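Local atomic coordinates of mandelate racemase/muconate lactonizing enzyme family protein (PDB entry 3TOY), a protein that belongs to the mandelate racemase/muconate lactonizing enzyme family of the enolase superfamily, pairing a capping domain with a barrel domain and binding calcium at an acidic site. Residues A[33-41]-A[372-382]; A[165-176]-A[202-210]. All coordinates share one frame; numbering follows the deposited sequence.

Contact 1 and contact 2 lie in different parts of the chain, with centres about 32 Å apart and nearest atoms about 10 Å apart, and they do not touch. Contact 1 adds the short, weakly bonded strand 381-382 to the edge of the antiparallel sheet of the N-terminal domain, while contact 2 packs two consecutive helices outside the parallel strands of the barrel. Each is only partly buried. Polar groups do much of the work in contact 1: two backbone hydrogen bonds, a two-pronged salt bridge and a bridging water. Contact 2 depends on leucine packing, its charged residues being kept to the rim and to the start of helix 168-181.

Contact 1 (A[33-41]-A[372-382]); sequences TARAVITPM and WNESAVAKYQV
Tyr380 lays one face of its ring against Pro40, whose CD stands 3.7 Å from the ring centroid and only 18° off the normal, a CH-pi contact. Proline suits this place because the C-H groups next to its ring nitrogen are somewhat polarised and suit an aromatic face; CG of Lys379 lies over the opposite face. At the other end of the contact, Arg35 grips Glu374 end-on. Its NH1 meets the syn lone pair of OE1 at 2.9 Å, almost straight at 172° and in the guanidinium plane, while NH2 reaches OE2 at 3.0 Å with a more bent, tilted bond. A bend of the Arg35 chain at chi3 and one of Glu374 at chi2 bring the two groups together nearly coplanar. Val377 CG1 lies over one face of the guanidinium, 3.4 Å from NH1, and Trp372 CD1 lies at its edge, so apolar groups help fix its rotation. Between these ends the backbones join: Val382 N donates to Ala36 O and Ile38 N to Tyr380 O, each at 3.0 Å, flanking the antiparallel non-hydrogen-bonded pair Val37-Gln381. One water accepts from Ala36 N and Gln381 NE2 and donates to Val382 O, carrying the link on past the backbone bonds. Beta-branched residues suit the extended chain here, and Ile38 CD1 packs on Val382 CG1 at 3.8 Å. The helix 374-380 crosses the strand at 87°, and as the chain leaves it, residues 381-382 form a short, weakly bonded edge strand of the antiparallel sheet. Strand 29-47 pairs on its other edge with strand 50-64, where Asp61 binds Trp372 NE1, and Leu82 of helix 82-95 packs against Ala36 and Val382.

Contact 2 (A[165-176]-A[202-210]); sequences VLDARDDERTLR and MIKGLRALL
Leu209 fits as a knob into a hole formed by Ala168, Glu172, Leu175 and Arg176. Its CG is anti to the backbone N (chi1 165°), and the two methyls divide the work: CD2 turns inward to Leu175 CD1 at 3.9 Å, while CD1 faces the charged rim. The close part is on the inner side. Leu175 CD1 meets Leu206 CD2 at 3.7 Å, and Leu166 crosses Leu206 at about a right angle. The single methyl of Ala168 suits the close approach of the chains, its CB lying 3.5 Å from Gly205 O. On the looser outer side, Leu209 CD1 lies over one face of the guanidinium of exposed Arg176, 4.3 Å from Arg176 CZ; Glu172 pairs with this arginine. At the start of helix 168-181, Asp167 caps Asp170 N, and a water accepts from Ala168 N and donates to Met202 O. Leu166, in the loop before the helix, and Leu210 both touch Ile187 of strand 186-190, which places the contact on the outside of the barrel. The one direct hydrogen bond across the segments, Leu166 N to Met202 SD, is weak, and Leu166 N also has a weak bond to Ser189 OG, so the association probably rests mainly on apolar packing.

Contact 1 (A[33-41]-A[372-382])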
loop_
_atom_site.group_PDB
_atom_site.type_symbol
_atom_site.label_atom_id
_atom_site.label_comp_id
_atom_site.label_asym_id
_atom_site.label_seq_id
_atom_site.Cartn_x
_atom_site.Cartn_y
_atom_site.Cartn_z
ATOM N N THR A 33 14.766 -44.526 20.223
ATOM C CA THR A 33 14.075 -45.569 19.505
ATOM C C THR A 33 12.664 -45.098 19.190
ATOM O O THR A 33 12.103 -44.278 19.906
ATOM C CB THR A 33 14.044 -46.893 20.305
ATOM O OG1 THR A 33 13.156 -46.770 21.422
ATOM C CG2 THR A 33 15.434 -47.226 20.805
ATOM N N ALA A 34 12.109 -45.613 18.104
ATOM C CA ALA A 34 10.761 -45.262 17.706
ATOM C C ALA A 34 9.984 -46.511 17.373
ATOM O O ALA A 34 10.506 -47.429 16.733
ATOM C CB ALA A 34 10.811 -44.323 16.482
ATOM N N ARG A 35 8.728 -46.553 17.791
ATOM C CA ARG A 35 7.865 -47.668 17.422
ATOM C C ARG A 35 6.581 -47.182 16.770
ATOM O O ARG A 35 6.033 -46.149 17.159
ATOM C CB ARG A 35 7.530 -48.522 18.647
ATOM C CG ARG A 35 8.755 -49.159 19.331
ATOM C CD ARG A 35 8.337 -49.888 20.609
ATOM N NE ARG A 35 8.045 -48.963 21.702
ATOM C CZ ARG A 35 7.509 -49.320 22.865
ATOM N NH1 ARG A 35 7.208 -50.593 23.098
ATOM N NH2 ARG A 35 7.283 -48.406 23.800
ATOM N N ALA A 36 6.096 -47.944 15.798
ATOM C CA ALA A 36 4.840 -47.641 15.124
ATOM C C ALA A 36 3.688 -48.460 15.705
ATOM O O ALA A 36 3.825 -49.668 15.924
ATOM C CB ALA A 36 4.985 -47.911 13.624
ATOM N N VAL A 37 2.553 -47.813 15.955
ATOM C CA VAL A 37 1.345 -48.521 16.370
ATOM C C VAL A 37 0.158 -48.032 15.567
ATOM O O VAL A 37 0.172 -46.916 15.038
ATOM C CB VAL A 37 1.029 -48.348 17.860
ATOM C CG1 VAL A 37 2.148 -48.932 18.722
ATOM C CG2 VAL A 37 0.817 -46.880 18.218
ATOM N N ILE A 38 -0.862 -48.872 15.464
ATOM C CA ILE A 38 -2.132 -48.432 14.924
ATOM C C ILE A 38 -3.219 -48.705 15.953
ATOM O O ILE A 38 -3.611 -49.855 16.180
ATOM C CB ILE A 38 -2.448 -49.110 13.587
ATOM C CG1 ILE A 38 -1.294 -48.883 12.600
ATOM C CG2 ILE A 38 -3.776 -48.600 13.025
ATOM C CD1 ILE A 38 -1.514 -49.491 11.243
ATOM N N THR A 39 -3.688 -47.641 16.591
ATOM C CA THR A 39 -4.677 -47.758 17.642
ATOM C C THR A 39 -6.081 -47.792 17.067
ATOM O O THR A 39 -6.338 -47.218 16.008
ATOM C CB THR A 39 -4.585 -46.575 18.618
ATOM O OG1 THR A 39 -4.801 -45.349 17.900
ATOM C CG2 THR A 39 -3.227 -46.539 19.282
ATOM N N PRO A 40 -7.003 -48.464 17.766
ATOM C CA PRO A 40 -8.383 -48.491 17.301
ATOM C C PRO A 40 -9.103 -47.185 17.629
ATOM O O PRO A 40 -8.749 -46.512 18.595
ATOM C CB PRO A 40 -9.001 -49.646 18.100
ATOM C CG PRO A 40 -8.201 -49.715 19.339
ATOM C CD PRO A 40 -6.795 -49.310 18.955
ATOM N N MET A 41 -10.094 -46.828 16.814
ATOM C CA MET A 41 -10.927 -45.652 17.046
ATOM C C MET A 41 -12.386 -46.060 17.181
ATOM O O MET A 41 -12.906 -46.767 16.311
ATOM C CB MET A 41 -10.824 -44.693 15.861
ATOM C CG MET A 41 -9.449 -44.127 15.599
ATOM S SD MET A 41 -9.522 -43.072 14.147
ATOM C CE MET A 41 -11.015 -42.148 14.498
ATOM N N TRP A 372 4.070 -45.158 28.338
ATOM C CA TRP A 372 3.341 -46.132 27.556
ATOM C C TRP A 372 2.737 -47.257 28.397
ATOM O O TRP A 372 3.375 -47.793 29.306
ATOM C CB TRP A 372 4.244 -46.751 26.498
ATOM C CG TRP A 372 5.174 -45.784 25.859
ATOM C CD1 TRP A 372 6.540 -45.846 25.835
ATOM C CD2 TRP A 372 4.811 -44.589 25.155
ATOM N NE1 TRP A 372 7.044 -44.771 25.147
ATOM C CE2 TRP A 372 6.007 -43.982 24.721
ATOM C CE3 TRP A 372 3.590 -43.980 24.845
ATOM C CZ2 TRP A 372 6.021 -42.791 23.997
ATOM C CZ3 TRP A 372 3.605 -42.795 24.126
ATOM C CH2 TRP A 372 4.813 -42.214 23.713
ATOM N N ASN A 373 1.494 -47.592 28.080
ATOM C CA ASN A 373 0.908 -48.860 28.490
ATOM C C ASN A 373 1.490 -49.934 27.559
ATOM O O ASN A 373 0.968 -50.189 26.473
ATOM C CB ASN A 373 -0.612 -48.779 28.368
ATOM C CG ASN A 373 -1.298 -50.112 28.623
ATOM O OD1 ASN A 373 -0.647 -51.139 28.825
ATOM N ND2 ASN A 373 -2.625 -50.095 28.605
ATOM N N GLU A 374 2.596 -50.545 27.981
ATOM C CA GLU A 374 3.313 -51.492 27.119
ATOM C C GLU A 374 2.488 -52.689 26.612
ATOM O O GLU A 374 2.683 -53.150 25.484
ATOM C CB GLU A 374 4.598 -51.976 27.800
ATOM C CG GLU A 374 5.662 -50.893 27.958
ATOM C CD GLU A 374 6.255 -50.469 26.631
ATOM O OE1 GLU A 374 5.961 -51.127 25.609
ATOM O OE2 GLU A 374 7.019 -49.481 26.611
ATOM N N SER A 375 1.581 -53.212 27.432
ATOM C CA SER A 375 0.790 -54.344 26.972
ATOM C C SER A 375 -0.067 -53.909 25.778
ATOM O O SER A 375 -0.232 -54.646 24.808
ATOM C CB SER A 375 -0.039 -54.964 28.112
ATOM O OG SER A 375 -1.222 -54.234 28.387
ATOM N N ALA A 376 -0.568 -52.684 25.824
ATOM C CA ALA A 376 -1.347 -52.163 24.712
ATOM C C ALA A 376 -0.459 -51.860 23.492
ATOM O O ALA A 376 -0.830 -52.162 22.354
ATOM C CB ALA A 376 -2.148 -50.929 25.148
ATOM N N VAL A 377 0.716 -51.290 23.731
ATOM C CA VAL A 377 1.669 -51.067 22.640
ATOM C C VAL A 377 1.964 -52.388 21.929
ATOM O O VAL A 377 1.903 -52.475 20.703
ATOM C CB VAL A 377 2.980 -50.400 23.130
ATOM C CG1 VAL A 377 4.019 -50.382 22.032
ATOM C CG2 VAL A 377 2.713 -48.978 23.630
ATOM N N ALA A 378 2.261 -53.431 22.697
ATOM C CA ALA A 378 2.492 -54.743 22.103
ATOM C C ALA A 378 1.308 -55.181 21.237
ATOM O O ALA A 378 1.481 -55.699 20.139
ATOM C CB ALA A 378 2.772 -55.776 23.196
ATOM N N LYS A 379 0.098 -54.974 21.742
ATOM C CA LYS A 379 -1.112 -55.360 21.021
ATOM C C LYS A 379 -1.252 -54.630 19.682
ATOM O O LYS A 379 -1.639 -55.225 18.672
ATOM C CB LYS A 379 -2.335 -55.085 21.901
ATOM C CG LYS A 379 -3.652 -55.646 21.393
ATOM C CD LYS A 379 -4.745 -55.414 22.433
ATOM C CE LYS A 379 -5.904 -56.388 22.273
ATOM N NZ LYS A 379 -6.505 -56.337 20.914
ATOM N N TYR A 380 -0.933 -53.339 19.670
ATOM C CA TYR A 380 -1.194 -52.501 18.477
ATOM C C TYR A 380 0.022 -52.167 17.611
ATOM O O TYR A 380 -0.112 -51.532 16.563
ATOM C CB TYR A 380 -1.901 -51.218 18.890
ATOM C CG TYR A 380 -3.195 -51.493 19.593
ATOM C CD1 TYR A 380 -4.183 -52.259 18.982
ATOM C CD2 TYR A 380 -3.435 -50.999 20.870
ATOM C CE1 TYR A 380 -5.373 -52.526 19.625
ATOM C CE2 TYR A 380 -4.634 -51.254 21.518
ATOM C CZ TYR A 380 -5.589 -52.023 20.890
ATOM O OH TYR A 380 -6.774 -52.289 21.520
ATOM N N GLN A 381 1.201 -52.607 18.032
ATOM C CA GLN A 381 2.404 -52.355 17.262
ATOM C C GLN A 381 2.340 -52.983 15.882
ATOM O O GLN A 381 1.827 -54.096 15.716
ATOM C CB GLN A 381 3.633 -52.858 18.015
ATOM C CG GLN A 381 4.941 -52.600 17.329
ATOM C CD GLN A 381 6.123 -52.806 18.272
ATOM O OE1 GLN A 381 5.969 -53.378 19.360
ATOM N NE2 GLN A 381 7.305 -52.361 17.856
ATOM N N VAL A 382 2.835 -52.253 14.885
ATOM C CA VAL A 382 2.989 -52.786 13.540
ATOM C C VAL A 382 4.446 -52.646 13.148
ATOM O O VAL A 382 5.127 -51.709 13.568
ATOM C CB VAL A 382 2.118 -52.051 12.509
ATOM C CG1 VAL A 382 0.646 -52.249 12.824
ATOM C CG2 VAL A 382 2.482 -50.573 12.459
HETATM O O HOH W 1 7.182 -50.732 15.407
#

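Contact 2 (A[165-176]-A[202-210])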
loop_
_atom_site.group_PDB
_atom_site.type_symbol
_atom_site.label_atom_id
_atom_site.label_comp_id
_atom_site.label_asym_id
_atom_site.label_seq_id
_atom_site.Cartn_x
_atom_site.Cartn_y
_atom_site.Cartn_z
ATOM N N VAL A 165 -17.507 -35.814 10.009
ATOM C CA VAL A 165 -18.848 -35.400 9.616
ATOM C C VAL A 165 -19.852 -35.929 10.641
ATOM O O VAL A 165 -19.813 -37.106 11.004
ATOM C CB VAL A 165 -19.210 -35.946 8.220
ATOM C CG1 VAL A 165 -20.668 -35.630 7.869
ATOM C CG2 VAL A 165 -18.239 -35.399 7.165
ATOM N N LEU A 166 -20.723 -35.055 11.126
ATOM C CA LEU A 166 -21.766 -35.449 12.065
ATOM C C LEU A 166 -23.134 -35.483 11.408
ATOM O O LEU A 166 -23.375 -34.855 10.377
ATOM C CB LEU A 166 -21.812 -34.498 13.271
ATOM C CG LEU A 166 -20.699 -34.634 14.317
ATOM C CD1 LEU A 166 -20.675 -33.424 15.225
ATOM C CD2 LEU A 166 -20.855 -35.924 15.132
ATOM N N ASP A 167 -24.036 -36.226 12.038
ATOM C CA ASP A 167 -25.449 -36.192 11.703
ATOM C C ASP A 167 -26.209 -36.036 13.019
ATOM O O ASP A 167 -26.093 -36.888 13.908
ATOM C CB ASP A 167 -25.843 -37.485 10.972
ATOM C CG ASP A 167 -27.336 -37.576 10.714
ATOM O OD1 ASP A 167 -27.944 -36.555 10.327
ATOM O OD2 ASP A 167 -27.898 -38.674 10.908
ATOM N N ALA A 168 -26.950 -34.942 13.171
ATOM C CA ALA A 168 -27.675 -34.701 14.419
ATOM C C ALA A 168 -28.552 -35.898 14.836
ATOM O O ALA A 168 -28.580 -36.271 16.007
ATOM C CB ALA A 168 -28.505 -33.412 14.342
ATOM N N ARG A 169 -29.263 -36.501 13.887
ATOM C CA ARG A 169 -30.097 -37.654 14.216
ATOM C C ARG A 169 -29.234 -38.829 14.700
ATOM O O ARG A 169 -29.333 -39.254 15.855
ATOM C CB ARG A 169 -30.951 -38.066 13.010
ATOM N N ASP A 170 -28.368 -39.330 13.823
ATOM C CA ASP A 170 -27.563 -40.515 14.119
ATOM C C ASP A 170 -26.552 -40.351 15.258
ATOM O O ASP A 170 -26.116 -41.340 15.848
ATOM C CB ASP A 170 -26.836 -40.990 12.854
ATOM C CG ASP A 170 -27.775 -41.638 11.838
ATOM O OD1 ASP A 170 -28.750 -40.986 11.399
ATOM O OD2 ASP A 170 -27.529 -42.807 11.470
ATOM N N ASP A 171 -26.170 -39.114 15.571
ATOM C CA ASP A 171 -25.056 -38.895 16.497
ATOM C C ASP A 171 -25.480 -38.235 17.797
ATOM O O ASP A 171 -24.637 -37.853 18.606
ATOM C CB ASP A 171 -23.948 -38.067 15.834
ATOM C CG ASP A 171 -23.152 -38.859 14.823
ATOM O OD1 ASP A 171 -22.653 -39.944 15.175
ATOM O OD2 ASP A 171 -23.005 -38.384 13.675
ATOM N N GLU A 172 -26.787 -38.116 18.003
ATOM C CA GLU A 172 -27.318 -37.507 19.207
ATOM C C GLU A 172 -26.753 -38.090 20.510
ATOM O O GLU A 172 -26.384 -37.343 21.423
ATOM C CB GLU A 172 -28.839 -37.596 19.212
ATOM C CG GLU A 172 -29.471 -37.120 20.498
ATOM C CD GLU A 172 -30.974 -37.017 20.377
ATOM O OE1 GLU A 172 -31.528 -37.643 19.448
ATOM O OE2 GLU A 172 -31.595 -36.309 21.199
ATOM N N ARG A 173 -26.703 -39.416 20.611
ATOM C CA ARG A 173 -26.251 -40.047 21.852
ATOM C C ARG A 173 -24.826 -39.614 22.173
ATOM O O ARG A 173 -24.503 -39.255 23.307
ATOM C CB ARG A 173 -26.329 -41.578 21.757
ATOM N N THR A 174 -23.970 -39.646 21.161
ATOM C CA THR A 174 -22.579 -39.264 21.348
ATOM C C THR A 174 -22.455 -37.802 21.781
ATOM O O THR A 174 -21.622 -37.476 22.627
ATOM C CB THR A 174 -21.772 -39.497 20.074
ATOM O OG1 THR A 174 -22.042 -40.819 19.592
ATOM C CG2 THR A 174 -20.278 -39.335 20.346
ATOM N N LEU A 175 -23.297 -36.932 21.222
ATOM C CA LEU A 175 -23.180 -35.497 21.490
ATOM C C LEU A 175 -23.743 -35.135 22.855
ATOM O O LEU A 175 -23.200 -34.274 23.542
ATOM C CB LEU A 175 -23.837 -34.664 20.388
ATOM C CG LEU A 175 -23.171 -34.831 19.023
ATOM C CD1 LEU A 175 -24.028 -34.187 17.930
ATOM C CD2 LEU A 175 -21.749 -34.249 19.038
ATOM N N ARG A 176 -24.834 -35.798 23.238
ATOM C CA ARG A 176 -25.371 -35.687 24.590
ATOM C C ARG A 176 -24.340 -36.105 25.628
ATOM O O ARG A 176 -24.128 -35.415 26.623
ATOM C CB ARG A 176 -26.630 -36.544 24.734
ATOM C CG ARG A 176 -27.910 -35.731 24.702
ATOM C CD ARG A 176 -27.826 -34.657 23.636
ATOM N NE ARG A 176 -28.731 -33.546 23.907
ATOM C CZ ARG A 176 -30.052 -33.665 23.981
ATOM N NH1 ARG A 176 -30.621 -34.855 23.821
ATOM N NH2 ARG A 176 -30.802 -32.598 24.224
ATOM N N MET A 202 -26.298 -30.208 7.585
ATOM C CA MET A 202 -25.577 -30.702 8.760
ATOM C C MET A 202 -25.535 -29.686 9.891
ATOM O O MET A 202 -25.857 -30.008 11.033
ATOM C CB MET A 202 -24.155 -31.114 8.409
ATOM C CG MET A 202 -23.406 -31.667 9.631
ATOM S SD MET A 202 -21.670 -32.000 9.311
ATOM C CE MET A 202 -20.977 -30.344 9.499
ATOM N N ILE A 203 -25.130 -28.457 9.569
ATOM C CA ILE A 203 -24.950 -27.414 10.568
ATOM C C ILE A 203 -26.278 -27.014 11.170
ATOM O O ILE A 203 -26.405 -26.853 12.379
ATOM C CB ILE A 203 -24.343 -26.156 9.932
ATOM C CG1 ILE A 203 -22.906 -26.438 9.534
ATOM C CG2 ILE A 203 -24.445 -24.990 10.876
ATOM C CD1 ILE A 203 -22.021 -26.763 10.723
ATOM N N LYS A 204 -27.276 -26.856 10.312
ATOM C CA LYS A 204 -28.603 -26.497 10.777
ATOM C C LYS A 204 -29.118 -27.546 11.769
ATOM O O LYS A 204 -29.711 -27.209 12.808
ATOM C CB LYS A 204 -29.567 -26.362 9.599
ATOM C CG LYS A 204 -30.973 -25.930 10.038
ATOM C CD LYS A 204 -31.962 -25.950 8.881
ATOM C CE LYS A 204 -33.285 -25.329 9.322
ATOM N NZ LYS A 204 -34.192 -25.111 8.174
ATOM N N GLY A 205 -28.895 -28.812 11.437
ATOM C CA GLY A 205 -29.305 -29.921 12.296
ATOM C C GLY A 205 -28.573 -29.871 13.624
ATOM O O GLY A 205 -29.177 -30.005 14.695
ATOM N N LEU A 206 -27.263 -29.661 13.564
ATOM C CA LEU A 206 -26.472 -29.595 14.792
ATOM C C LEU A 206 -26.887 -28.438 15.688
ATOM O O LEU A 206 -26.987 -28.600 16.907
ATOM C CB LEU A 206 -24.977 -29.526 14.488
ATOM C CG LEU A 206 -24.338 -30.812 13.969
ATOM C CD1 LEU A 206 -22.927 -30.541 13.441
ATOM C CD2 LEU A 206 -24.327 -31.896 15.079
ATOM N N ARG A 207 -27.108 -27.265 15.095
ATOM C CA ARG A 207 -27.465 -26.063 15.852
ATOM C C ARG A 207 -28.850 -26.218 16.486
ATOM O O ARG A 207 -29.107 -25.694 17.576
ATOM C CB ARG A 207 -27.413 -24.811 14.944
ATOM C CG ARG A 207 -27.777 -23.482 15.598
ATOM C CD ARG A 207 -26.938 -23.200 16.854
ATOM N NE ARG A 207 -25.607 -22.644 16.583
ATOM C CZ ARG A 207 -24.596 -22.689 17.449
ATOM N NH1 ARG A 207 -24.755 -23.301 18.619
ATOM N NH2 ARG A 207 -23.415 -22.147 17.147
ATOM N N ALA A 208 -29.739 -26.939 15.802
ATOM C CA ALA A 208 -31.084 -27.187 16.321
ATOM C C ALA A 208 -31.038 -28.170 17.491
ATOM O O ALA A 208 -31.765 -28.015 18.470
ATOM C CB ALA A 208 -32.004 -27.708 15.221
ATOM N N LEU A 209 -30.166 -29.168 17.390
ATOM C CA LEU A 209 -30.023 -30.172 18.434
ATOM C C LEU A 209 -29.346 -29.630 19.692
ATOM O O LEU A 209 -29.828 -29.847 20.802
ATOM C CB LEU A 209 -29.217 -31.356 17.920
ATOM C CG LEU A 209 -28.719 -32.257 19.048
ATOM C CD1 LEU A 209 -29.897 -32.936 19.740
ATOM C CD2 LEU A 209 -27.737 -33.290 18.515
ATOM N N LEU A 210 -28.240 -28.915 19.501
ATOM C CA LEU A 210 -27.371 -28.471 20.597
ATOM C C LEU A 210 -27.811 -27.152 21.217
ATOM O O LEU A 210 -27.411 -26.815 22.344
ATOM C CB LEU A 210 -25.922 -28.340 20.106
ATOM C CG LEU A 210 -25.196 -29.621 19.720
ATOM C CD1 LEU A 210 -23.873 -29.307 19.071
ATOM C CD2 LEU A 210 -25.002 -30.513 20.933
HETATM O O HOH W 2 -27.283 -32.420 11.416
#